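Local coordinates for protein alanine racemase (Corynebacterium glutamicum, PDB 2DY3) that is a dimeric alanine racemase that binds pyridoxal-5'-phosphate and pairs an N-terminal TIM-type barrel domain with a C-terminal domain rich in beta strands, at residues F287-I291 and Q306-S310; I13-R18 and V48-A54; N95-I101 and R118-K122. All blocks are in the same frame, centred on the assembly; numbering follows the deposited sequence.

Interaction 1 of 3, residues F287-I291 and Q306-S310; sequences FSVTI and QFVIS
Strands 288-291 and 307-310 face each other through their side chains alone: the axes of these short segments pass 8.2 Å apart at 70°, with a signed crossing angle of -70°, too far for backbone pairing. Both backbones are extended; along 287-291 the CA-to-CB bonds of Val289 and Ile291 point toward the partner and those of Ser288 and Thr290 away. Gln306 leads into the second strand and packs on Ile81 of the second subunit. Phe307, chi1 p at 66°, lays its ring toward strand 288-291. The Phe287 ring, also chi1 p (76°), sets its edge toward the Phe307 face in a T-shaped pair, with centroids 5.7 Å apart, planes at 66° and Phe287 CZ 4.1 Å from Phe307 CE2. Val289 (chi1 m) meets the edge of the Phe307 ring, CG1 lying 3.8 Å from Phe307 CZ. Val308 points to the other side of its strand, where it packs on Arg129 of the second subunit. Ile309, chi1 p and chi2 t, brings CD1 against two side chains of the first strand, 3.8 Å from Val289 CG2 and 3.9 Å from Ile291 CD1; Ile291 is m,t. Ser310 ends the segment, its side chain touching Pro297 of strand 294-299. All five touching residues are buried, although the contact covers just 186 Å². Strand 294-299 pairs antiparallel with both strands, consistent with a sheet that bends enough to bring their side chains together: this is apolar packing within the mixed sheet of the C-terminal domain of alanine racemase.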
loop_
_atom_site.group_PDB
_atom_site.type_symbol
_atom_site.label_atom_id
_atom_site.label_comp_id
_atom_site.label_asym_id
_atom_site.label_seq_id
_atom_site.Cartn_x
_atom_site.Cartn_y
_atom_site.Cartn_z
ATOM N N PHE B 287 0.205 11.260 -16.254
ATOM C CA PHE B 287 1.459 10.604 -16.588
ATOM C C PHE B 287 1.375 9.651 -17.764
ATOM O O PHE B 287 0.295 9.355 -18.273
ATOM C CB PHE B 287 1.952 9.822 -15.374
ATOM C CG PHE B 287 1.202 8.542 -15.144
ATOM C CD1 PHE B 287 1.748 7.325 -15.522
ATOM C CD2 PHE B 287 -0.062 8.556 -14.580
ATOM C CE1 PHE B 287 1.044 6.146 -15.339
ATOM C CE2 PHE B 287 -0.769 7.381 -14.395
ATOM C CZ PHE B 287 -0.216 6.177 -14.775
ATOM N N SER B 288 2.547 9.166 -18.160
ATOM C CA SER B 288 2.699 8.221 -19.256
ATOM C C SER B 288 3.592 7.093 -18.747
ATOM O O SER B 288 4.381 7.288 -17.825
ATOM C CB SER B 288 3.404 8.884 -20.444
ATOM O OG SER B 288 2.747 10.070 -20.863
ATOM N N VAL B 289 3.451 5.909 -19.331
ATOM C CA VAL B 289 4.303 4.796 -18.962
ATOM C C VAL B 289 5.265 4.711 -20.141
ATOM O O VAL B 289 5.046 5.354 -21.172
ATOM C CB VAL B 289 3.520 3.469 -18.828
ATOM C CG1 VAL B 289 2.355 3.645 -17.863
ATOM C CG2 VAL B 289 3.033 3.007 -20.177
ATOM N N THR B 290 6.328 3.933 -20.003
ATOM C CA THR B 290 7.285 3.824 -21.088
ATOM C C THR B 290 7.465 2.383 -21.536
ATOM O O THR B 290 7.860 1.522 -20.748
ATOM C CB THR B 290 8.667 4.372 -20.680
ATOM O OG1 THR B 290 9.278 3.474 -19.745
ATOM C CG2 THR B 290 8.533 5.728 -20.033
ATOM N N ILE B 291 7.179 2.136 -22.811
ATOM C CA ILE B 291 7.325 0.813 -23.395
ATOM C C ILE B 291 8.459 0.883 -24.421
ATOM O O ILE B 291 8.357 1.578 -25.427
ATOM C CB ILE B 291 6.023 0.367 -24.083
ATOM C CG1 ILE B 291 4.889 0.312 -23.056
ATOM C CG2 ILE B 291 6.217 -0.996 -24.735
ATOM C CD1 ILE B 291 3.542 -0.086 -23.633
ATOM N N GLN B 306 -6.561 -2.280 -12.812
ATOM C CA GLN B 306 -5.872 -1.851 -14.017
ATOM C C GLN B 306 -6.154 -0.420 -14.467
ATOM O O GLN B 306 -7.058 0.249 -13.960
ATOM C CB GLN B 306 -6.244 -2.813 -15.159
ATOM C CG GLN B 306 -7.747 -3.133 -15.214
ATOM C CD GLN B 306 -8.141 -4.041 -16.370
ATOM O OE1 GLN B 306 -7.651 -5.165 -16.498
ATOM N NE2 GLN B 306 -9.041 -3.556 -17.217
ATOM N N PHE B 307 -5.344 0.046 -15.413
ATOM C CA PHE B 307 -5.528 1.362 -16.009
ATOM C C PHE B 307 -5.191 1.226 -17.487
ATOM O O PHE B 307 -4.596 0.229 -17.905
ATOM C CB PHE B 307 -4.664 2.444 -15.343
ATOM C CG PHE B 307 -3.182 2.273 -15.531
ATOM C CD1 PHE B 307 -2.421 1.616 -14.577
ATOM C CD2 PHE B 307 -2.537 2.836 -16.627
ATOM C CE1 PHE B 307 -1.053 1.529 -14.707
ATOM C CE2 PHE B 307 -1.164 2.750 -16.761
ATOM C CZ PHE B 307 -0.421 2.097 -15.799
ATOM N N VAL B 308 -5.568 2.224 -18.276
ATOM C CA VAL B 308 -5.352 2.167 -19.716
ATOM C C VAL B 308 -4.446 3.276 -20.231
ATOM O O VAL B 308 -4.392 4.371 -19.666
ATOM C CB VAL B 308 -6.713 2.260 -20.458
ATOM C CG1 VAL B 308 -6.541 1.939 -21.931
ATOM C CG2 VAL B 308 -7.719 1.328 -19.801
ATOM N N ILE B 309 -3.740 2.975 -21.316
ATOM C CA ILE B 309 -2.849 3.940 -21.949
ATOM C C ILE B 309 -3.196 3.991 -23.435
ATOM O O ILE B 309 -3.649 2.991 -24.011
ATOM C CB ILE B 309 -1.361 3.532 -21.797
ATOM C CG1 ILE B 309 -1.099 2.210 -22.526
ATOM C CG2 ILE B 309 -1.008 3.385 -20.323
ATOM C CD1 ILE B 309 0.366 1.810 -22.538
ATOM N N SER B 310 -2.994 5.151 -24.050
ATOM C CA SER B 310 -3.289 5.297 -25.466
ATOM C C SER B 310 -2.032 5.104 -26.300
ATOM O O SER B 310 -0.988 5.702 -26.038
ATOM C CB SER B 310 -3.913 6.670 -25.757
ATOM O OG SER B 310 -3.074 7.724 -25.330
#

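Interaction 2 of 3, residues I13-R18 and V48-A54; sequences IAHNTR and VIAAHGA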
loop_
_atom_site.group_PDB
_atom_site.type_symbol
_atom_site.label_atom_id
_atom_site.label_comp_id
_atom_site.label_asym_id
_atom_site.label_seq_id
_atom_site.Cartn_x
_atom_site.Cartn_y
_atom_site.Cartn_z
ATOM N N ILE B 13 22.162 -0.016 -4.650
ATOM C CA ILE B 13 22.109 0.274 -3.218
ATOM C C ILE B 13 23.513 0.247 -2.606
ATOM O O ILE B 13 23.874 1.115 -1.805
ATOM C CB ILE B 13 21.190 -0.737 -2.482
ATOM C CG1 ILE B 13 19.732 -0.480 -2.885
ATOM C CG2 ILE B 13 21.351 -0.607 -0.968
ATOM C CD1 ILE B 13 18.728 -1.391 -2.226
ATOM N N ALA B 14 24.305 -0.752 -2.981
ATOM C CA ALA B 14 25.664 -0.850 -2.465
ATOM C C ALA B 14 26.425 0.402 -2.901
ATOM O O ALA B 14 27.125 1.029 -2.105
ATOM C CB ALA B 14 26.338 -2.095 -3.007
ATOM N N HIS B 15 26.271 0.764 -4.171
ATOM C CA HIS B 15 26.926 1.947 -4.720
ATOM C C HIS B 15 26.555 3.172 -3.894
ATOM O O HIS B 15 27.425 3.917 -3.437
ATOM C CB HIS B 15 26.484 2.165 -6.167
ATOM C CG HIS B 15 26.868 3.500 -6.718
ATOM N ND1 HIS B 15 28.149 3.796 -7.132
ATOM C CD2 HIS B 15 26.146 4.634 -6.888
ATOM C CE1 HIS B 15 28.200 5.054 -7.534
ATOM N NE2 HIS B 15 26.999 5.585 -7.395
ATOM N N ASN B 16 25.253 3.372 -3.714
ATOM C CA ASN B 16 24.737 4.495 -2.946
ATOM C C ASN B 16 25.332 4.482 -1.544
ATOM O O ASN B 16 25.684 5.533 -1.001
ATOM C CB ASN B 16 23.207 4.410 -2.860
ATOM C CG ASN B 16 22.536 4.576 -4.210
ATOM O OD1 ASN B 16 21.392 4.156 -4.404
ATOM N ND2 ASN B 16 23.238 5.204 -5.146
ATOM N N THR B 17 25.442 3.289 -0.965
ATOM C CA THR B 17 26.000 3.151 0.376
ATOM C C THR B 17 27.452 3.616 0.403
ATOM O O THR B 17 27.866 4.322 1.322
ATOM C CB THR B 17 25.923 1.694 0.868
ATOM O OG1 THR B 17 24.550 1.288 0.938
ATOM C CG2 THR B 17 26.551 1.567 2.253
ATOM N N ARG B 18 28.222 3.225 -0.611
ATOM C CA ARG B 18 29.629 3.619 -0.709
ATOM C C ARG B 18 29.756 5.136 -0.879
ATOM O O ARG B 18 30.608 5.771 -0.257
ATOM C CB ARG B 18 30.304 2.915 -1.890
ATOM C CG ARG B 18 30.513 1.422 -1.697
ATOM C CD ARG B 18 31.058 0.759 -2.961
ATOM N NE ARG B 18 32.315 1.356 -3.414
ATOM C CZ ARG B 18 32.987 0.959 -4.494
ATOM N NH1 ARG B 18 32.529 -0.041 -5.239
ATOM N NH2 ARG B 18 34.120 1.562 -4.832
ATOM N N VAL B 48 22.798 -5.621 2.458
ATOM C CA VAL B 48 23.685 -5.040 1.465
ATOM C C VAL B 48 24.260 -3.741 2.005
ATOM O O VAL B 48 25.460 -3.475 1.886
ATOM C CB VAL B 48 22.943 -4.772 0.147
ATOM C CG1 VAL B 48 23.812 -3.931 -0.770
ATOM C CG2 VAL B 48 22.585 -6.100 -0.523
ATOM N N ILE B 49 23.403 -2.933 2.620
ATOM C CA ILE B 49 23.853 -1.675 3.180
ATOM C C ILE B 49 24.859 -1.928 4.293
ATOM O O ILE B 49 25.820 -1.171 4.467
ATOM C CB ILE B 49 22.671 -0.864 3.738
ATOM C CG1 ILE B 49 21.804 -0.368 2.582
ATOM C CG2 ILE B 49 23.179 0.292 4.575
ATOM C CD1 ILE B 49 20.627 0.466 3.005
ATOM N N ALA B 50 24.637 -3.004 5.044
ATOM C CA ALA B 50 25.529 -3.344 6.146
ATOM C C ALA B 50 26.898 -3.751 5.616
ATOM O O ALA B 50 27.932 -3.351 6.151
ATOM C CB ALA B 50 24.929 -4.483 6.971
ATOM N N ALA B 51 26.889 -4.547 4.554
ATOM C CA ALA B 51 28.116 -5.042 3.943
ATOM C C ALA B 51 28.924 -3.953 3.251
ATOM O O ALA B 51 30.032 -4.210 2.785
ATOM C CB ALA B 51 27.784 -6.159 2.955
ATOM N N HIS B 52 28.387 -2.737 3.177
ATOM C CA HIS B 52 29.136 -1.668 2.530
ATOM C C HIS B 52 29.464 -0.442 3.363
ATOM O O HIS B 52 29.691 0.639 2.819
ATOM C CB HIS B 52 28.460 -1.250 1.220
ATOM C CG HIS B 52 28.597 -2.274 0.139
ATOM N ND1 HIS B 52 27.717 -3.325 -0.008
ATOM C CD2 HIS B 52 29.576 -2.474 -0.776
ATOM C CE1 HIS B 52 28.149 -4.128 -0.964
ATOM N NE2 HIS B 52 29.275 -3.635 -1.446
ATOM N N GLY B 53 29.496 -0.597 4.681
ATOM C CA GLY B 53 29.869 0.536 5.505
ATOM C C GLY B 53 28.930 1.073 6.566
ATOM O O GLY B 53 29.390 1.762 7.473
ATOM N N ALA B 54 27.637 0.784 6.475
ATOM C CA ALA B 54 26.703 1.296 7.475
ATOM C C ALA B 54 27.180 0.998 8.894
ATOM O O ALA B 54 27.521 -0.137 9.223
ATOM C CB ALA B 54 25.308 0.700 7.259
#
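This is a partly buried helix-to-helix packing contact on the outside of the N-terminal barrel, between helix 10-24 and the C-terminal part of helix 42-50 with the turn that follows it. The backbones come closest at Thr17 and Ile49, whose CA atoms are 6.0 Å apart. Ile13 starts the apolar seam: its CG2 lies 3.6 Å from Ile49 CG1 and 4.1 Å from Val48 CG1. One residue on, Ala14 CB touches Val48 CG1 at 3.8 Å and sits over the face of the His52 ring, 3.5 Å from its centroid and 15° off the normal, a CH-pi contact. His52 ND1 donates to Val48 O at 3.0 Å, so the ring is tied back to its own helix while its face meets Ala14. In this TIM-barrel-type domain, strand 56-59 follows directly, and the type I turn from Ala50 to Gly53 redirects the chain from helix toward strand; Gly53, with phi 121°, adopts a conformation in which a CB would crowd the preceding carbonyl. Thr17 fits against that turn: its CG2 is 3.3 Å from His52 O and 3.6 Å from Ile49 O, while its OG1 donates to Ile13 O (2.8 Å) within its own helix. Phe219 packs on both Thr17 and Ile49. At the exposed margin, Arg18 CG approaches His52 CD2 at 4.1 Å.

Interaction 3 of 3, residues N95-I101 and R118-K122; sequences NIDLAVI and RVSIK
Asn95, at positive phi (56°), is the C-prime residue of the Schellman motif ending the preceding helix. Beyond it, strands 97-100 and 118-122 run extended and parallel, their short axes 4.2 Å apart at 29°, in the register Leu98-Val119, Ala99-Ser120, Val100-Ile121. Four backbone bonds form the ladder: Leu98 N to Arg118 O (3.2 Å), Ser120 N to Leu98 O (3.0 Å), Val100 N to Ser120 O (2.8 Å) and Lys122 N to Val100 O (2.9 Å). A water donates to Ile96 O (2.5 Å) and Arg118 O (2.8 Å). Asp97 (chi1 m) forms a salt bridge with Arg118 (chi1 m, chi3 p): Arg118 NE donates to Asp97 OD2 at 2.8 Å, and Arg118 NH2 more weakly to Asp97 OD1 at 2.8 Å. Val100 CG2 packs 3.9 Å from Val119 CB under helix 103-110, as in a beta-alpha-beta unit. The ladder thus satisfies facing amides and carbonyls, neighbouring strands 76-81 and 150-156 take up others, and two carboxylates, Asp97 and Glu76, share the Arg118 guanidinium.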
loop_
_atom_site.group_PDB
_atom_site.type_symbol
_atom_site.label_atom_id
_atom_site.label_comp_id
_atom_site.label_asym_id
_atom_site.label_seq_id
_atom_site.Cartn_x
_atom_site.Cartn_y
_atom_site.Cartn_z
ATOM N N ASN B 95 18.958 -5.887 22.107
ATOM C CA ASN B 95 19.964 -4.847 21.914
ATOM C C ASN B 95 19.510 -3.773 20.931
ATOM O O ASN B 95 20.266 -3.343 20.062
ATOM C CB ASN B 95 21.289 -5.465 21.448
ATOM C CG ASN B 95 22.403 -4.436 21.324
ATOM O OD1 ASN B 95 22.582 -3.583 22.202
ATOM N ND2 ASN B 95 23.165 -4.517 20.238
ATOM N N ILE B 96 18.264 -3.348 21.074
ATOM C CA ILE B 96 17.717 -2.302 20.224
ATOM C C ILE B 96 17.686 -1.005 21.030
ATOM O O ILE B 96 17.152 -0.969 22.138
ATOM C CB ILE B 96 16.275 -2.647 19.764
ATOM C CG1 ILE B 96 16.312 -3.850 18.819
ATOM C CG2 ILE B 96 15.639 -1.435 19.079
ATOM C CD1 ILE B 96 14.950 -4.437 18.503
ATOM N N ASP B 97 18.291 0.049 20.491
ATOM C CA ASP B 97 18.291 1.336 21.172
ATOM C C ASP B 97 16.898 1.946 21.049
ATOM O O ASP B 97 16.270 1.870 19.994
ATOM C CB ASP B 97 19.313 2.292 20.544
ATOM C CG ASP B 97 20.750 1.854 20.767
ATOM O OD1 ASP B 97 21.645 2.702 20.608
ATOM O OD2 ASP B 97 20.988 0.674 21.092
ATOM N N LEU B 98 16.418 2.551 22.130
ATOM C CA LEU B 98 15.105 3.175 22.130
ATOM C C LEU B 98 15.236 4.670 22.326
ATOM O O LEU B 98 16.014 5.130 23.165
ATOM C CB LEU B 98 14.239 2.608 23.260
ATOM C CG LEU B 98 13.843 1.137 23.195
ATOM C CD1 LEU B 98 13.086 0.760 24.459
ATOM C CD2 LEU B 98 12.994 0.888 21.951
ATOM N N ALA B 99 14.477 5.433 21.550
ATOM C CA ALA B 99 14.499 6.883 21.680
ATOM C C ALA B 99 13.587 7.307 22.830
ATOM O O ALA B 99 12.515 6.730 23.026
ATOM C CB ALA B 99 14.018 7.535 20.384
ATOM N N VAL B 100 14.020 8.300 23.595
ATOM C CA VAL B 100 13.199 8.832 24.671
ATOM C C VAL B 100 12.446 9.972 23.984
ATOM O O VAL B 100 13.042 11.002 23.672
ATOM C CB VAL B 100 14.063 9.411 25.817
ATOM C CG1 VAL B 100 13.170 9.824 26.984
ATOM C CG2 VAL B 100 15.090 8.379 26.269
ATOM N N ILE B 101 11.148 9.793 23.739
ATOM C CA ILE B 101 10.382 10.822 23.045
ATOM C C ILE B 101 9.435 11.655 23.912
ATOM O O ILE B 101 8.859 12.634 23.442
ATOM C CB ILE B 101 9.579 10.212 21.858
ATOM C CG1 ILE B 101 8.387 9.414 22.377
ATOM C CG2 ILE B 101 10.480 9.301 21.029
ATOM C CD1 ILE B 101 7.480 8.908 21.272
ATOM N N ARG B 118 20.272 0.952 26.345
ATOM C CA ARG B 118 20.777 2.018 25.480
ATOM C C ARG B 118 19.612 2.875 24.986
ATOM O O ARG B 118 18.654 2.364 24.398
ATOM C CB ARG B 118 21.529 1.432 24.273
ATOM C CG ARG B 118 22.978 1.001 24.567
ATOM C CD ARG B 118 23.570 0.160 23.437
ATOM N NE ARG B 118 23.613 0.878 22.163
ATOM C CZ ARG B 118 24.526 1.789 21.839
ATOM N NH1 ARG B 118 25.494 2.101 22.693
ATOM N NH2 ARG B 118 24.464 2.398 20.665
ATOM N N VAL B 119 19.694 4.176 25.235
ATOM C CA VAL B 119 18.654 5.093 24.802
ATOM C C VAL B 119 19.243 6.315 24.101
ATOM O O VAL B 119 20.412 6.665 24.291
ATOM C CB VAL B 119 17.792 5.598 25.997
ATOM C CG1 VAL B 119 17.150 4.436 26.723
ATOM C CG2 VAL B 119 18.648 6.413 26.947
ATOM N N SER B 120 18.423 6.951 23.276
ATOM C CA SER B 120 18.827 8.159 22.576
ATOM C C SER B 120 17.686 9.134 22.809
ATOM O O SER B 120 16.526 8.806 22.562
ATOM C CB SER B 120 19.011 7.881 21.084
ATOM O OG SER B 120 19.363 9.072 20.401
ATOM N N ILE B 121 17.998 10.322 23.307
ATOM C CA ILE B 121 16.949 11.289 23.584
ATOM C C ILE B 121 16.493 12.030 22.337
ATOM O O ILE B 121 17.282 12.721 21.696
ATOM C CB ILE B 121 17.397 12.342 24.624
ATOM C CG1 ILE B 121 18.025 11.660 25.842
ATOM C CG2 ILE B 121 16.195 13.146 25.081
ATOM C CD1 ILE B 121 18.626 12.639 26.839
ATOM N N LYS B 122 15.219 11.866 21.988
ATOM C CA LYS B 122 14.667 12.562 20.838
ATOM C C LYS B 122 14.290 13.948 21.345
ATOM O O LYS B 122 13.497 14.084 22.282
ATOM C CB LYS B 122 13.426 11.849 20.299
ATOM C CG LYS B 122 12.748 12.613 19.169
ATOM C CD LYS B 122 11.636 11.796 18.522
ATOM C CE LYS B 122 10.822 12.649 17.563
ATOM N NZ LYS B 122 11.646 13.179 16.462
HETATM O O HOH W 1 17.288 -0.067 24.459
#

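Overall arrangement
Along the chain, interaction 2 closes first, then interaction 3, then interaction 1. The first two share the N-terminal TIM-barrel-type domain, their centres 24 Å apart and nearest atoms about 12 Å apart: interaction 2 joins two outer helices, whereas interaction 3 joins neighbouring strands of the parallel sheet. Interaction 1 belongs to the mixed sheet of the C-terminal domain, its centre 34 Å from that of interaction 2 and 45 Å from that of interaction 3, on the opposite side of the chain's centre from interaction 3. None touches another; the three sit in separate parts of a two-domain subunit, with the side chain of Lys122 in interaction 3 about 5 Å from a bound pyridoxal-5'-phosphate.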